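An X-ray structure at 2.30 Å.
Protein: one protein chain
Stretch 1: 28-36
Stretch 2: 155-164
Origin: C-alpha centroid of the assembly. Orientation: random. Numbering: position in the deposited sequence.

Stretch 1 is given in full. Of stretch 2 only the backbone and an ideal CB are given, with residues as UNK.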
ATOM      1  N   PRO A  28      -6.054  -5.754 -11.877  1.00 24.23           N
ATOM      2  CA  PRO A  28      -7.443  -5.754 -11.353  1.00 23.75           C
ATOM      3  C   PRO A  28      -7.541  -5.833  -9.828  1.00 23.64           C
ATOM      4  O   PRO A  28      -8.634  -5.994  -9.296  1.00 23.06           O
ATOM      5  CB  PRO A  28      -8.018  -7.048 -11.930  1.00 23.77           C
ATOM      6  CG  PRO A  28      -6.848  -7.986 -11.911  1.00 23.24           C
ATOM      7  CD  PRO A  28      -5.636  -7.120 -12.275  1.00 23.76           C
ATOM      8  N   GLN A  29      -6.409  -5.703  -9.141  1.00 23.78           N
ATOM      9  CA  GLN A  29      -6.349  -5.982  -7.709  1.00 23.92           C
ATOM     10  C   GLN A  29      -6.407  -4.702  -6.942  1.00 23.76           C
ATOM     11  O   GLN A  29      -5.940  -3.656  -7.391  1.00 21.92           O
ATOM     12  CB  GLN A  29      -5.038  -6.677  -7.340  1.00 23.48           C
ATOM     13  CG  GLN A  29      -4.789  -7.967  -8.120  1.00 25.69           C
ATOM     14  CD  GLN A  29      -3.617  -8.752  -7.607  1.00 26.81           C
ATOM     15  OE1 GLN A  29      -3.682  -9.971  -7.523  1.00 29.13           O
ATOM     16  NE2 GLN A  29      -2.530  -8.060  -7.257  1.00 27.05           N
ATOM     17  N   LEU A  30      -6.940  -4.787  -5.741  1.00 24.14           N
ATOM     18  CA  LEU A  30      -6.626  -3.705  -4.836  1.00 25.58           C
ATOM     19  C   LEU A  30      -6.031  -4.170  -3.529  1.00 24.30           C
ATOM     20  O   LEU A  30      -6.356  -5.269  -3.062  1.00 23.90           O
ATOM     21  CB  LEU A  30      -7.783  -2.678  -4.733  1.00 27.48           C
ATOM     22  CG  LEU A  30      -8.883  -2.355  -3.732  1.00 29.82           C
ATOM     23  CD1 LEU A  30      -8.404  -2.278  -2.282  1.00 30.04           C
ATOM     24  CD2 LEU A  30      -9.292  -0.980  -4.210  1.00 30.37           C
ATOM     25  N   SER A  31      -5.149  -3.350  -2.957  1.00 22.95           N
ATOM     26  CA  SER A  31      -4.650  -3.608  -1.593  1.00 22.41           C
ATOM     27  C   SER A  31      -5.232  -2.618  -0.607  1.00 22.34           C
ATOM     28  O   SER A  31      -5.429  -1.448  -0.915  1.00 22.63           O
ATOM     29  CB  SER A  31      -3.115  -3.544  -1.509  1.00 21.07           C
ATOM     30  OG  SER A  31      -2.519  -4.352  -2.485  1.00 20.32           O
ATOM     31  N   ILE A  32      -5.454  -3.077   0.609  1.00 22.36           N
ATOM     32  CA  ILE A  32      -5.964  -2.190   1.633  1.00 21.96           C
ATOM     33  C   ILE A  32      -5.315  -2.611   2.929  1.00 22.18           C
ATOM     34  O   ILE A  32      -5.059  -3.799   3.121  1.00 22.65           O
ATOM     35  CB  ILE A  32      -7.530  -2.274   1.740  1.00 22.44           C
ATOM     36  CG1 ILE A  32      -8.074  -1.386   2.879  1.00 21.07           C
ATOM     37  CG2 ILE A  32      -8.008  -3.759   1.865  1.00 20.04           C
ATOM     38  CD1 ILE A  32      -9.592  -1.192   2.839  1.00 21.35           C
ATOM     39  N   THR A  33      -5.019  -1.638   3.788  1.00 22.09           N
ATOM     40  CA  THR A  33      -4.639  -1.896   5.179  1.00 22.73           C
ATOM     41  C   THR A  33      -5.600  -1.178   6.135  1.00 23.74           C
ATOM     42  O   THR A  33      -5.948  -0.007   5.917  1.00 24.16           O
ATOM     43  CB  THR A  33      -3.201  -1.441   5.462  1.00 22.15           C
ATOM     44  OG1 THR A  33      -2.350  -1.985   4.455  1.00 22.26           O
ATOM     45  CG2 THR A  33      -2.739  -1.902   6.848  1.00 20.99           C
ATOM     46  N   SER A  34      -6.014  -1.869   7.187  1.00 24.61           N
ATOM     47  CA  SER A  34      -6.836  -1.258   8.223  1.00 26.52           C
ATOM     48  C   SER A  34      -6.388  -1.803   9.568  1.00 27.75           C
ATOM     49  O   SER A  34      -5.489  -2.632   9.620  1.00 28.94           O
ATOM     50  CB  SER A  34      -8.341  -1.526   7.974  1.00 26.67           C
ATOM     51  OG  SER A  34      -9.145  -0.945   8.998  1.00 26.40           O
ATOM     52  N   GLU A  35      -6.991  -1.337  10.654  1.00 29.19           N
ATOM     53  CA  GLU A  35      -6.593  -1.758  11.993  1.00 30.79           C
ATOM     54  C   GLU A  35      -7.789  -2.311  12.717  1.00 30.36           C
ATOM     55  O   GLU A  35      -8.906  -1.850  12.498  1.00 30.38           O
ATOM     56  CB  GLU A  35      -5.935  -0.624  12.776  1.00 30.58           C
ATOM     57  CG  GLU A  35      -6.635   0.723  12.695  1.00 34.98           C
ATOM     58  CD  GLU A  35      -6.133   1.714  13.739  1.00 34.54           C
ATOM     59  OE1 GLU A  35      -5.046   2.322  13.524  1.00 38.43           O
ATOM     60  OE2 GLU A  35      -6.840   1.868  14.773  1.00 39.05           O
ATOM     61  N   VAL A  36      -7.570  -3.357  13.510  1.00 30.01           N
ATOM     62  CA  VAL A  36      -8.634  -3.959  14.278  1.00 30.45           C
ATOM     63  C   VAL A  36      -8.224  -3.996  15.731  1.00 31.71           C
ATOM     64  O   VAL A  36      -7.030  -4.157  16.060  1.00 31.27           O
ATOM     65  CB  VAL A  36      -9.017  -5.428  13.829  1.00 30.73           C
ATOM     66  CG1 VAL A  36      -9.661  -5.457  12.449  1.00 28.64           C
ATOM     67  CG2 VAL A  36      -7.826  -6.414  13.948  1.00 30.34           C
ATOM     68  N   UNK A 155       6.433  -5.931  13.831  1.00 25.47           N
ATOM     69  CA  UNK A 155       6.334  -4.756  12.989  1.00 23.88           C
ATOM     70  C   UNK A 155       4.906  -4.212  12.921  1.00 23.76           C
ATOM     71  O   UNK A 155       3.978  -4.932  12.544  1.00 22.38           O
ATOM     72  CB  UNK A 155       6.836  -5.084  11.582  1.00 23.88           C
ATOM     73  N   UNK A 156       4.741  -2.939  13.293  1.00 24.17           N
ATOM     74  CA  UNK A 156       3.493  -2.219  13.035  1.00 24.13           C
ATOM     75  C   UNK A 156       3.696  -1.511  11.695  1.00 24.06           C
ATOM     76  O   UNK A 156       4.731  -0.855  11.465  1.00 23.89           O
ATOM     77  CB  UNK A 156       3.148  -1.237  14.156  1.00 24.13           C
ATOM     78  N   UNK A 157       2.753  -1.697  10.776  1.00 23.31           N
ATOM     79  CA  UNK A 157       2.850  -1.057   9.447  1.00 22.00           C
ATOM     80  C   UNK A 157       1.516  -0.368   9.163  1.00 22.25           C
ATOM     81  O   UNK A 157       0.481  -0.773   9.709  1.00 21.35           O
ATOM     82  CB  UNK A 157       3.185  -2.074   8.354  1.00 22.00           C
ATOM     83  N   UNK A 158       1.534   0.657   8.311  1.00 22.14           N
ATOM     84  CA  UNK A 158       0.290   1.295   7.910  1.00 22.55           C
ATOM     85  C   UNK A 158      -0.125   0.885   6.503  1.00 23.64           C
ATOM     86  O   UNK A 158      -1.256   1.174   6.077  1.00 24.57           O
ATOM     87  CB  UNK A 158       0.428   2.817   7.992  1.00 22.55           C
ATOM     88  N   UNK A 159       0.782   0.213   5.789  1.00 23.16           N
ATOM     89  CA  UNK A 159       0.540  -0.236   4.446  1.00 22.60           C
ATOM     90  C   UNK A 159       1.456  -1.411   4.077  1.00 22.65           C
ATOM     91  O   UNK A 159       2.664  -1.361   4.311  1.00 22.15           O
ATOM     92  CB  UNK A 159       0.732   0.925   3.468  1.00 22.60           C
ATOM     93  N   UNK A 160       0.871  -2.471   3.519  1.00 23.10           N
ATOM     94  CA  UNK A 160       1.611  -3.464   2.737  1.00 22.67           C
ATOM     95  C   UNK A 160       0.780  -3.735   1.480  1.00 23.20           C
ATOM     96  O   UNK A 160      -0.398  -4.049   1.569  1.00 23.32           O
ATOM     97  CB  UNK A 160       1.865  -4.745   3.534  1.00 22.67           C
ATOM     98  N   UNK A 161       1.385  -3.581   0.308  1.00 23.47           N
ATOM     99  CA  UNK A 161       0.719  -3.971  -0.927  1.00 23.72           C
ATOM    100  C   UNK A 161       1.178  -5.366  -1.353  1.00 24.96           C
ATOM    101  O   UNK A 161       2.317  -5.777  -1.078  1.00 27.36           O
ATOM    102  CB  UNK A 161       0.997  -2.952  -2.034  1.00 23.72           C
ATOM    103  N   UNK A 162       0.312  -6.101  -2.030  1.00 24.32           N
ATOM    104  CA  UNK A 162       0.689  -7.401  -2.518  1.00 22.73           C
ATOM    105  C   UNK A 162       1.434  -7.364  -3.840  1.00 22.99           C
ATOM    106  O   UNK A 162       1.340  -6.389  -4.633  1.00 22.38           O
ATOM    107  CB  UNK A 162      -0.561  -8.272  -2.658  1.00 22.73           C
ATOM    108  N   UNK A 163       2.191  -8.442  -4.062  1.00 21.57           N
ATOM    109  CA  UNK A 163       2.715  -8.796  -5.378  1.00 20.80           C
ATOM    110  C   UNK A 163       1.568  -9.157  -6.346  1.00 20.67           C
ATOM    111  O   UNK A 163       0.413  -9.296  -5.950  1.00 21.25           O
ATOM    112  CB  UNK A 163       3.698  -9.962  -5.257  1.00 20.80           C
ATOM    113  N   UNK A 164       1.882  -9.280  -7.619  1.00 19.62           N
ATOM    114  CA  UNK A 164       0.900  -9.713  -8.573  1.00 20.48           C
ATOM    115  C   UNK A 164       1.567 -10.746  -9.527  1.00 20.43           C
ATOM    116  O   UNK A 164       2.492 -10.403 -10.279  1.00 20.48           O
ATOM    117  CB  UNK A 164       0.331  -8.516  -9.338  1.00 20.48           C
TER

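The two stretches run in nearly opposite directions, 170° apart end to end. Along stretch 1, Gln29, Ser31, Thr33 and Glu35 point their CA-to-CB bonds toward stretch 2, so these four offer most of what stretch 2 meets.

At 155 nothing of stretch 1 lies within 5.5 Å of the ideal CB, so any type would do; Leu155 makes no contact.

At 156 the CB points sideways, again with nothing within 5.5 Å. Only a long side chain could reach Glu35, and a polar tip would suit the carboxylate. The residue is Tyr156; with chi1 t, its OH comes 3.5 Å from Glu35 OE1.

Position 157 is also sideways, and the methyl of Thr33 is the apolar feature in reach of a long side chain; an aromatic or a long aliphatic would serve. It is Phe157, chi1 p, whose ring edge meets that methyl, CE1 lying 3.9 Å from Thr33 CG2.

At 158 the CB points away, so many residues would fit; the backbone makes the approach, O lying 3.3 Å from Thr33 CB. The residue is Thr158.

The CB of 159 also points away, although it lies 4.4 Å from Thr33 OG1. Stretch 1 does not limit the size here, so small or larger residues would do; the residue is Ser159, with its CA 3.4 Å from Thr33 OG1.

Position 160 has extended angles (-135/125) and a sideways CB, 5.1 Å from Thr33 OG1, which leaves the type open; a beta-branched residue would suit the backbone. Ile160 is found. Its N donates a weak hydrogen bond to Thr33 OG1, and a water bonded to Thr33 OG1 donates to Ile160 O.

At 161 the ideal CB is 3.8 Å from Ser31 OG but sideways, so a small or medium residue, polar or not, is plausible. It is Thr161, whose CB sits 3.9 Å from Ser31 OG.

At 162 an ideal CB would point toward stretch 1, 4.4 Å from Ser31 OG and 5.0 Å from Gln29 NE2. A small residue such as alanine or serine is equally conceivable. Gly162 is present; its O accepts from a water that takes a weak bond from Gln29 NE2.

At 163 the CB points away, with nothing of stretch 1 within 5.5 Å of it, so polar or apolar types would do; it is Thr163. Its O accepts a weak hydrogen bond from Gln29 NE2 (3.4 Å, 169°).

At 164 the CB points toward stretch 1, 3.6 Å from Gln29 NE2. A long, flexible side chain could pack along it. Gln164 does: CG lies 3.5 Å from Gln29 NE2, and NE2 3.9 Å from Pro28 CD.

Stretch 2 155-164: LYFTSITGTQ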
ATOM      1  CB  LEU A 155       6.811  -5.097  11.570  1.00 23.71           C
ATOM      2  CG  LEU A 155       6.798  -3.984  10.503  1.00 22.64           C
ATOM      3  CD1 LEU A 155       7.532  -2.730  10.989  1.00 21.06           C
ATOM      4  CD2 LEU A 155       7.367  -4.477   9.163  1.00 22.62           C
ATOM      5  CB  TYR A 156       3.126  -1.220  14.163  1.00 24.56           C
ATOM      6  CG  TYR A 156       1.636  -0.865  14.143  1.00 25.43           C
ATOM      7  CD1 TYR A 156       0.721  -1.598  14.896  1.00 25.06           C
ATOM      8  CD2 TYR A 156       1.144   0.156  13.314  1.00 25.21           C
ATOM      9  CE1 TYR A 156      -0.658  -1.305  14.855  1.00 28.58           C
ATOM     10  CE2 TYR A 156      -0.231   0.452  13.242  1.00 24.10           C
ATOM     11  CZ  TYR A 156      -1.124  -0.278  14.029  1.00 27.40           C
ATOM     12  OH  TYR A 156      -2.470  -0.004  14.001  1.00 28.43           O
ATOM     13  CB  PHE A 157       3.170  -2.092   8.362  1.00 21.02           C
ATOM     14  CG  PHE A 157       2.244  -3.310   8.370  1.00 21.07           C
ATOM     15  CD1 PHE A 157       0.970  -3.245   7.776  1.00 18.71           C
ATOM     16  CD2 PHE A 157       2.655  -4.535   8.949  1.00 19.19           C
ATOM     17  CE1 PHE A 157       0.107  -4.364   7.773  1.00 15.51           C
ATOM     18  CE2 PHE A 157       1.793  -5.666   8.947  1.00 17.30           C
ATOM     19  CZ  PHE A 157       0.516  -5.573   8.349  1.00 16.13           C
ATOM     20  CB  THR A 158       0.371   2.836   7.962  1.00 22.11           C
ATOM     21  OG1 THR A 158       1.596   3.265   7.367  1.00 21.67           O
ATOM     22  CG2 THR A 158       0.297   3.329   9.384  1.00 21.91           C
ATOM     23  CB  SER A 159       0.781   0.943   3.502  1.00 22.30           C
ATOM     24  OG  SER A 159       0.722   0.550   2.138  1.00 27.58           O
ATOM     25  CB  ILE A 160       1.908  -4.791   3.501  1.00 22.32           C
ATOM     26  CG1 ILE A 160       2.886  -4.550   4.651  1.00 22.36           C
ATOM     27  CG2 ILE A 160       2.508  -5.844   2.527  1.00 22.97           C
ATOM     28  CD1 ILE A 160       3.134  -5.712   5.607  1.00 20.80           C
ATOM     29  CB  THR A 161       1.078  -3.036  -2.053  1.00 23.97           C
ATOM     30  OG1 THR A 161       2.468  -3.244  -2.344  1.00 26.01           O
ATOM     31  CG2 THR A 161       0.793  -1.597  -1.662  1.00 18.34           C
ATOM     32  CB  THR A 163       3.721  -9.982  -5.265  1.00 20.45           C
ATOM     33  OG1 THR A 163       3.155 -11.006  -4.458  1.00 19.79           O
ATOM     34  CG2 THR A 163       5.002  -9.533  -4.624  1.00 18.42           C
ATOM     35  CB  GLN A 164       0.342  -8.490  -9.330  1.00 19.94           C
ATOM     36  CG  GLN A 164      -0.870  -8.787 -10.215  1.00 20.25           C
ATOM     37  CD  GLN A 164      -1.125  -7.672 -11.248  1.00 22.06           C
ATOM     38  OE1 GLN A 164      -0.678  -6.519 -11.082  1.00 22.72           O
ATOM     39  NE2 GLN A 164      -1.828  -8.019 -12.324  1.00 20.19           N
TER
HETATM   40  O   HOH W   1      -0.755  -5.725  -6.478  1.00 21.99           O
HETATM   41  O   HOH W   2      -2.306  -2.256   1.714  1.00 21.17           O
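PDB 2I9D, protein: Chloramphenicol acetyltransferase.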